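Long-range contacts in putative aminotransferase (PDB 4ZWV), which probably acts as a pyridoxal 5'-phosphate-dependent sugar aminotransferase in making the aminopentose of the indolocarbazole AT2433: residues 46-51 / 199-204; 168-173 / 287-292. All blocks are in the same frame, centred on the assembly; numbering follows the deposited sequence.

Contact 1 (46-51 / 199-204); sequences LGNPRV and LLTLPG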
ATOM      1  N   LEU A  46       7.117 -16.028  17.138  1.00 15.87           N
ATOM      2  CA  LEU A  46       7.573 -14.813  17.802  1.00 13.34           C
ATOM      3  C   LEU A  46       7.361 -14.818  19.314  1.00 14.31           C
ATOM      4  O   LEU A  46       8.047 -14.104  20.037  1.00 16.56           O
ATOM      5  CB  LEU A  46       6.860 -13.598  17.201  1.00 13.68           C
ATOM      6  CG  LEU A  46       7.330 -13.202  15.809  1.00 15.60           C
ATOM      7  CD1 LEU A  46       6.324 -12.252  15.169  1.00 15.21           C
ATOM      8  CD2 LEU A  46       8.703 -12.549  15.895  1.00 18.63           C
ATOM      9  N   GLY A  47       6.384 -15.585  19.788  1.00 15.60           N
ATOM     10  CA  GLY A  47       6.013 -15.546  21.190  1.00 13.91           C
ATOM     11  C   GLY A  47       5.270 -14.275  21.567  1.00 16.11           C
ATOM     12  O   GLY A  47       5.166 -13.929  22.743  1.00 19.55           O
ATOM     13  N   ASN A  48       4.757 -13.579  20.557  1.00 14.37           N
ATOM     14  CA  ASN A  48       3.907 -12.407  20.760  1.00 14.38           C
ATOM     15  C   ASN A  48       2.583 -12.688  20.057  1.00 13.86           C
ATOM     16  O   ASN A  48       2.552 -12.876  18.852  1.00 13.90           O
ATOM     17  CB  ASN A  48       4.567 -11.130  20.208  1.00 13.71           C
ATOM     18  CG  ASN A  48       3.755  -9.867  20.495  1.00 16.89           C
ATOM     19  OD1 ASN A  48       2.573  -9.934  20.818  1.00 15.86           O
ATOM     20  ND2 ASN A  48       4.401  -8.702  20.381  1.00 14.05           N
ATOM     21  N   PRO A  49       1.485 -12.763  20.816  1.00 16.53           N
ATOM     22  CA  PRO A  49       0.198 -13.080  20.185  1.00 16.77           C
ATOM     23  C   PRO A  49      -0.410 -11.898  19.439  1.00 18.93           C
ATOM     24  O   PRO A  49      -1.344 -12.077  18.657  1.00 24.31           O
ATOM     25  CB  PRO A  49      -0.681 -13.481  21.370  1.00 17.00           C
ATOM     26  CG  PRO A  49      -0.104 -12.769  22.524  1.00 19.12           C
ATOM     27  CD  PRO A  49       1.380 -12.660  22.281  1.00 18.44           C
ATOM     28  N   ARG A  50       0.124 -10.706  19.662  1.00 12.88           N
ATOM     29  CA  ARG A  50      -0.449  -9.493  19.089  1.00 11.93           C
ATOM     30  C   ARG A  50       0.252  -9.128  17.791  1.00 13.08           C
ATOM     31  O   ARG A  50       1.066  -8.197  17.761  1.00 14.37           O
ATOM     32  CB  ARG A  50      -0.353  -8.340  20.089  1.00 13.73           C
ATOM     33  CG  ARG A  50      -1.102  -8.610  21.393  1.00 14.46           C
ATOM     34  CD  ARG A  50      -0.705  -7.613  22.463  1.00 17.41           C
ATOM     35  NE  ARG A  50       0.698  -7.781  22.822  1.00 25.17           N
ATOM     36  CZ  ARG A  50       1.131  -8.657  23.721  1.00 29.14           C
ATOM     37  NH1 ARG A  50       0.264  -9.426  24.366  1.00 29.53           N
ATOM     38  NH2 ARG A  50       2.428  -8.756  23.978  1.00 30.01           N
ATOM     39  N   VAL A  51      -0.034  -9.872  16.724  1.00 12.01           N
ATOM     40  CA  VAL A  51       0.619  -9.607  15.455  1.00 10.95           C
ATOM     41  C   VAL A  51      -0.423  -9.305  14.389  1.00 13.24           C
ATOM     42  O   VAL A  51      -1.496  -9.906  14.353  1.00 17.81           O
ATOM     43  CB  VAL A  51       1.525 -10.781  14.999  1.00 13.68           C
ATOM     44  CG1 VAL A  51       2.577 -11.092  16.069  1.00 17.51           C
ATOM     45  CG2 VAL A  51       0.711 -12.036  14.663  1.00 17.78           C
ATOM     46  N   LEU A 199       4.624  -7.367   8.875  1.00  8.92           N
ATOM     47  CA  LEU A 199       3.978  -7.720  10.130  1.00  9.05           C
ATOM     48  C   LEU A 199       4.222  -6.613  11.126  1.00 10.21           C
ATOM     49  O   LEU A 199       5.372  -6.245  11.376  1.00 12.03           O
ATOM     50  CB  LEU A 199       4.525  -9.049  10.674  1.00  9.28           C
ATOM     51  CG  LEU A 199       3.729  -9.630  11.839  1.00  9.76           C
ATOM     52  CD1 LEU A 199       2.409 -10.227  11.341  1.00 10.72           C
ATOM     53  CD2 LEU A 199       4.575 -10.692  12.563  1.00 11.44           C
ATOM     54  N   LEU A 200       3.146  -6.078  11.683  1.00  7.94           N
ATOM     55  CA  LEU A 200       3.235  -5.133  12.790  1.00  8.07           C
ATOM     56  C   LEU A 200       2.949  -5.879  14.076  1.00 10.56           C
ATOM     57  O   LEU A 200       1.898  -6.518  14.201  1.00 10.32           O
ATOM     58  CB  LEU A 200       2.237  -3.994  12.596  1.00  7.30           C
ATOM     59  CG  LEU A 200       2.064  -3.042  13.776  1.00  8.28           C
ATOM     60  CD1 LEU A 200       3.378  -2.296  14.062  1.00 10.85           C
ATOM     61  CD2 LEU A 200       0.954  -2.060  13.441  1.00 11.55           C
ATOM     62  N   THR A 201       3.883  -5.845  15.019  1.00  9.19           N
ATOM     63  CA  THR A 201       3.627  -6.472  16.314  1.00  8.68           C
ATOM     64  C   THR A 201       3.414  -5.379  17.343  1.00 10.21           C
ATOM     65  O   THR A 201       4.032  -4.315  17.260  1.00 10.30           O
ATOM     66  CB  THR A 201       4.762  -7.420  16.760  1.00 12.87           C
ATOM     67  OG1 THR A 201       5.915  -6.664  17.155  1.00 15.11           O
ATOM     68  CG2 THR A 201       5.140  -8.390  15.648  1.00 15.55           C
ATOM     69  N   LEU A 202       2.519  -5.646  18.295  1.00 10.05           N
ATOM     70  CA  LEU A 202       2.136  -4.665  19.305  1.00  9.83           C
ATOM     71  C   LEU A 202       2.470  -5.159  20.696  1.00 10.80           C
ATOM     72  O   LEU A 202       2.381  -6.354  20.977  1.00 12.44           O
ATOM     73  CB  LEU A 202       0.636  -4.347  19.238  1.00 11.14           C
ATOM     74  CG  LEU A 202       0.054  -3.724  17.967  1.00  9.46           C
ATOM     75  CD1 LEU A 202       0.896  -2.561  17.474  1.00 10.85           C
ATOM     76  CD2 LEU A 202      -0.128  -4.776  16.863  1.00 12.03           C
ATOM     77  N   PRO A 203       2.825  -4.227  21.589  1.00 12.22           N
ATOM     78  CA  PRO A 203       3.153  -4.582  22.974  1.00 12.28           C
ATOM     79  C   PRO A 203       1.941  -4.648  23.909  1.00 15.73           C
ATOM     80  O   PRO A 203       2.082  -5.062  25.064  1.00 18.46           O
ATOM     81  CB  PRO A 203       4.097  -3.456  23.394  1.00 14.02           C
ATOM     82  CG  PRO A 203       3.653  -2.286  22.588  1.00 15.96           C
ATOM     83  CD  PRO A 203       3.231  -2.850  21.254  1.00 12.82           C
ATOM     84  N   GLY A 204       0.772  -4.241  23.433  1.00 12.79           N
ATOM     85  CA  GLY A 204      -0.419  -4.256  24.264  1.00 14.10           C
ATOM     86  C   GLY A 204      -1.702  -4.446  23.474  1.00 13.08           C
ATOM     87  O   GLY A 204      -1.741  -4.236  22.253  1.00 12.99           O
TER
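Asn48 and Arg50 both reach the backbone carbonyl of Leu202 and grip it from opposite faces of its plane. Asn48 ND2 donates to Leu202 O at 3.2 Å, the oxygen lying in the amide plane, while Arg50 NE donates to the same Leu202 O at 2.9 Å, close to the guanidinium plane. The Asn48 amide is fixed at its other end too: with CG anti to the backbone N (chi1 -176°), OD1 accepts from Arg50 N at 2.8 Å in an Asx turn, and ND2 has a second acceptor in Gly176 O. That OD1 also sits over one face of the Arg50 guanidinium, toward its rim. A bend at chi3 (-65°) brings Arg50 NE round to the carbonyl, and Arg50 CD packs 3.5 Å from Gly204 C. An alanine in place of Arg50 would probably leave Leu202 O held from the Asn48 face alone and open a gap beside Gly204. The main chain answers with Leu202 N bonding to Arg50 O at 3.0 Å. Beyond this, Val51 and Thr201 form an antiparallel non-hydrogen-bonded pair, Val51 CG1 lying 3.7 Å from Thr201 CG2. On the same flank Leu46 and Leu199 meet tip to tip, Leu46 CD1 to Leu199 CD2 at 3.5 Å, and the Val51 side chain lies obliquely across Leu199, with CB against Leu199 CD1. This is where strand 51-54, at the margin of the seven-stranded sheet, joins 198-201, the one strand running against its neighbours, as in the large domain of fold type I pyridoxal phosphate enzymes.

Contact 2 (168-173 / 287-292); sequences ASYRGV and PDREGS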
ATOM      1  N   ALA A 168      15.828 -12.414  14.367  1.00 10.49           N
ATOM      2  CA  ALA A 168      16.850 -11.873  15.270  1.00 11.31           C
ATOM      3  C   ALA A 168      16.354 -11.858  16.704  1.00 11.84           C
ATOM      4  O   ALA A 168      15.144 -11.878  16.949  1.00 12.06           O
ATOM      5  CB  ALA A 168      17.257 -10.464  14.841  1.00 10.65           C
ATOM      6  N   SER A 169      17.296 -11.817  17.646  1.00 11.45           N
ATOM      7  CA  SER A 169      16.953 -11.730  19.062  1.00 12.40           C
ATOM      8  C   SER A 169      17.944 -10.830  19.778  1.00 12.56           C
ATOM      9  O   SER A 169      19.036 -10.568  19.279  1.00 11.48           O
ATOM     10  CB  SER A 169      16.945 -13.109  19.712  1.00 16.72           C
ATOM     11  OG  SER A 169      18.238 -13.677  19.662  1.00 19.12           O
ATOM     12  N   TYR A 170      17.549 -10.373  20.958  1.00 10.67           N
ATOM     13  CA  TYR A 170      18.383  -9.486  21.752  1.00 11.12           C
ATOM     14  C   TYR A 170      18.208  -9.867  23.206  1.00 11.34           C
ATOM     15  O   TYR A 170      17.085  -9.903  23.719  1.00 11.25           O
ATOM     16  CB  TYR A 170      18.006  -8.019  21.482  1.00 10.53           C
ATOM     17  CG  TYR A 170      18.545  -7.036  22.507  1.00 12.35           C
ATOM     18  CD1 TYR A 170      19.822  -6.495  22.389  1.00 11.10           C
ATOM     19  CD2 TYR A 170      17.756  -6.632  23.583  1.00 12.49           C
ATOM     20  CE1 TYR A 170      20.304  -5.588  23.327  1.00 11.39           C
ATOM     21  CE2 TYR A 170      18.233  -5.734  24.528  1.00 13.18           C
ATOM     22  CZ  TYR A 170      19.499  -5.212  24.393  1.00 11.55           C
ATOM     23  OH  TYR A 170      19.953  -4.300  25.317  1.00 12.90           O
ATOM     24  N   ARG A 171      19.332 -10.189  23.837  1.00 11.97           N
ATOM     25  CA  ARG A 171      19.384 -10.596  25.234  1.00 12.50           C
ATOM     26  C   ARG A 171      18.374 -11.694  25.547  1.00 12.92           C
ATOM     27  O   ARG A 171      17.717 -11.697  26.588  1.00 12.92           O
ATOM     28  CB  ARG A 171      19.221  -9.372  26.137  1.00 15.90           C
ATOM     29  CG  ARG A 171      20.462  -8.496  26.016  1.00 17.12           C
ATOM     30  CD  ARG A 171      20.569  -7.381  27.029  1.00 14.21           C
ATOM     31  NE  ARG A 171      21.792  -6.629  26.752  1.00 14.44           N
ATOM     32  CZ  ARG A 171      22.096  -5.449  27.283  1.00 16.01           C
ATOM     33  NH1 ARG A 171      21.271  -4.867  28.142  1.00 15.75           N
ATOM     34  NH2 ARG A 171      23.234  -4.854  26.946  1.00 20.03           N
ATOM     35  N   GLY A 172      18.304 -12.664  24.641  1.00 13.55           N
ATOM     36  CA  GLY A 172      17.566 -13.886  24.902  1.00 13.67           C
ATOM     37  C   GLY A 172      16.085 -13.775  24.612  1.00 14.64           C
ATOM     38  O   GLY A 172      15.324 -14.696  24.917  1.00 16.10           O
ATOM     39  N   VAL A 173      15.691 -12.655  24.012  1.00 12.32           N
ATOM     40  CA  VAL A 173      14.297 -12.361  23.722  1.00 12.43           C
ATOM     41  C   VAL A 173      14.174 -12.037  22.238  1.00 13.24           C
ATOM     42  O   VAL A 173      14.905 -11.194  21.716  1.00 13.08           O
ATOM     43  CB  VAL A 173      13.788 -11.187  24.581  1.00 12.14           C
ATOM     44  CG1 VAL A 173      12.375 -10.766  24.165  1.00 16.37           C
ATOM     45  CG2 VAL A 173      13.839 -11.557  26.062  1.00 19.03           C
ATOM     46  N   PRO A 287      28.100 -10.204  21.871  1.00 17.33           N
ATOM     47  CA  PRO A 287      27.634 -11.580  22.063  1.00 16.41           C
ATOM     48  C   PRO A 287      26.301 -11.691  22.806  1.00 14.86           C
ATOM     49  O   PRO A 287      25.861 -12.815  23.057  1.00 18.76           O
ATOM     50  CB  PRO A 287      28.754 -12.212  22.893  1.00 19.65           C
ATOM     51  CG  PRO A 287      29.286 -11.070  23.690  1.00 18.58           C
ATOM     52  CD  PRO A 287      29.248  -9.891  22.743  1.00 18.05           C
ATOM     53  N   ASP A 288      25.686 -10.568  23.163  1.00 13.96           N
ATOM     54  CA  ASP A 288      24.433 -10.610  23.918  1.00 15.78           C
ATOM     55  C   ASP A 288      23.203 -10.588  23.017  1.00 16.02           C
ATOM     56  O   ASP A 288      22.096 -10.405  23.498  1.00 16.24           O
ATOM     57  CB  ASP A 288      24.353  -9.451  24.926  1.00 13.77           C
ATOM     58  CG  ASP A 288      24.288  -8.089  24.260  1.00 17.13           C
ATOM     59  OD1 ASP A 288      24.572  -7.989  23.052  1.00 18.88           O
ATOM     60  OD2 ASP A 288      23.957  -7.103  24.947  1.00 21.01           O
ATOM     61  N   ARG A 289      23.403 -10.755  21.714  1.00 12.62           N
ATOM     62  CA  ARG A 289      22.305 -10.695  20.763  1.00 13.09           C
ATOM     63  C   ARG A 289      22.642 -11.526  19.542  1.00 12.47           C
ATOM     64  O   ARG A 289      23.793 -11.903  19.335  1.00 15.18           O
ATOM     65  CB  ARG A 289      22.006  -9.245  20.369  1.00 13.58           C
ATOM     66  CG  ARG A 289      23.115  -8.541  19.582  1.00 12.04           C
ATOM     67  CD  ARG A 289      22.951  -7.023  19.651  1.00 13.89           C
ATOM     68  NE  ARG A 289      23.395  -6.525  20.951  1.00 14.30           N
ATOM     69  CZ  ARG A 289      23.609  -5.248  21.253  1.00 12.93           C
ATOM     70  NH1 ARG A 289      23.395  -4.293  20.354  1.00 13.66           N
ATOM     71  NH2 ARG A 289      24.059  -4.926  22.468  1.00 14.49           N
ATOM     72  N   GLU A 290      21.627 -11.824  18.739  1.00 12.71           N
ATOM     73  CA  GLU A 290      21.830 -12.633  17.550  1.00 14.50           C
ATOM     74  C   GLU A 290      21.211 -11.939  16.356  1.00 13.43           C
ATOM     75  O   GLU A 290      19.989 -11.796  16.289  1.00 14.45           O
ATOM     76  CB  GLU A 290      21.228 -14.029  17.730  1.00 15.26           C
ATOM     77  CG  GLU A 290      21.469 -14.951  16.542  1.00 20.83           C
ATOM     78  CD  GLU A 290      20.968 -16.371  16.786  1.00 31.75           C
ATOM     79  OE1 GLU A 290      19.818 -16.537  17.250  1.00 30.77           O
ATOM     80  OE2 GLU A 290      21.735 -17.321  16.523  1.00 32.92           O
ATOM     81  N   GLY A 291      22.058 -11.479  15.434  1.00 13.16           N
ATOM     82  CA  GLY A 291      21.585 -10.786  14.245  1.00 14.30           C
ATOM     83  C   GLY A 291      21.239 -11.732  13.112  1.00 14.30           C
ATOM     84  O   GLY A 291      21.443 -12.946  13.209  1.00 13.95           O
ATOM     85  N   SER A 292      20.709 -11.174  12.030  1.00 10.69           N
ATOM     86  CA  SER A 292      20.231 -11.998  10.931  1.00 11.13           C
ATOM     87  C   SER A 292      21.021 -11.827   9.641  1.00 10.68           C
ATOM     88  O   SER A 292      20.757 -12.529   8.668  1.00 12.22           O
ATOM     89  CB  SER A 292      18.748 -11.705  10.685  1.00 14.57           C
ATOM     90  OG  SER A 292      17.996 -12.107  11.823  1.00 16.03           O
TER
HETATM   91  O   HOH W   1      17.664 -15.264  17.293  1.00 25.03           O
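Ser169 and Glu290 face each other as an antiparallel hydrogen-bonded pair: Ser169 N donates to Glu290 O at 3.0 Å and Glu290 N returns a bond to Ser169 O at 2.9 Å. One residue past the next pair, Arg171 N reaches Asp288 O at 2.8 Å. On the Ser169 and Glu290 face, a water accepts from Ser169 OG and lies unusually close to Glu290 OE1, apparently bridging the two side chains.

The charged group centres on Asp288, whose carboxylate is shared by two arginines. Arg171, its chain extended from CG to NE (chi3 -179°), turns NE and NH2 to a single oxygen, with Arg171 NE 2.9 Å from Asp288 OD2 and the oxygen in the guanidinium plane; Arg289 NE takes Asp288 OD1 at 2.8 Å, and Ser286 OG also bonds to OD1. Between them the acid would be expected to offset the repulsion of Arg171 NH2 and Arg289 NH2, 4.6 Å apart. Arg171 NH1 has a further salt bridge to Asp139.

Tyr170 supplies the aromatic part. It runs side by side with Arg289, ring and guanidinium planes 76° apart: Arg289 NE lies at the ring edge, while Tyr170 CE1 stands over one guanidinium face, offset to its rim. Arg171 CG covers the centre of one ring face, 3.7 Å above it. The ring's hydroxyl bonds to Asp137 OD1 and Asp139 N. Ala168 CB rests 3.5 Å from the hydroxyl oxygen Ser292 OG, a van der Waals contact; that hydroxyl bonds to Trp166 O.

The type I' turn from Tyr170 to Val173 closes the hairpin of strands 169-170 and 173-174, and strand 289-290 adds a third, outer strand to that small sheet; the Ser292 side chain touches Leu260 and Arg264 of helix 243-273.

How the contacts relate
The two contacts alternate along the chain, in the order 46-51, 168-173, 199-204, 287-292, so the two pairings interleave in sequence. Their centres are 18 Å apart and their nearest atoms about 7 Å, without touching. Both come close to the cofactor site, although pyridoxal 5'-phosphate is not bound to this chain. In contact 1 the side chain of Leu199 is about 8 Å from Gly57 and from the side chain of Ser185; in contact 2 that of Ser292 is about 7 Å from that of His164. Lys190, the predicted Schiff-base lysine, is unmodelled and lies in sequence between 168-173 and 199-204; its neighbour His191 bonds through NE2 to Ser292 O.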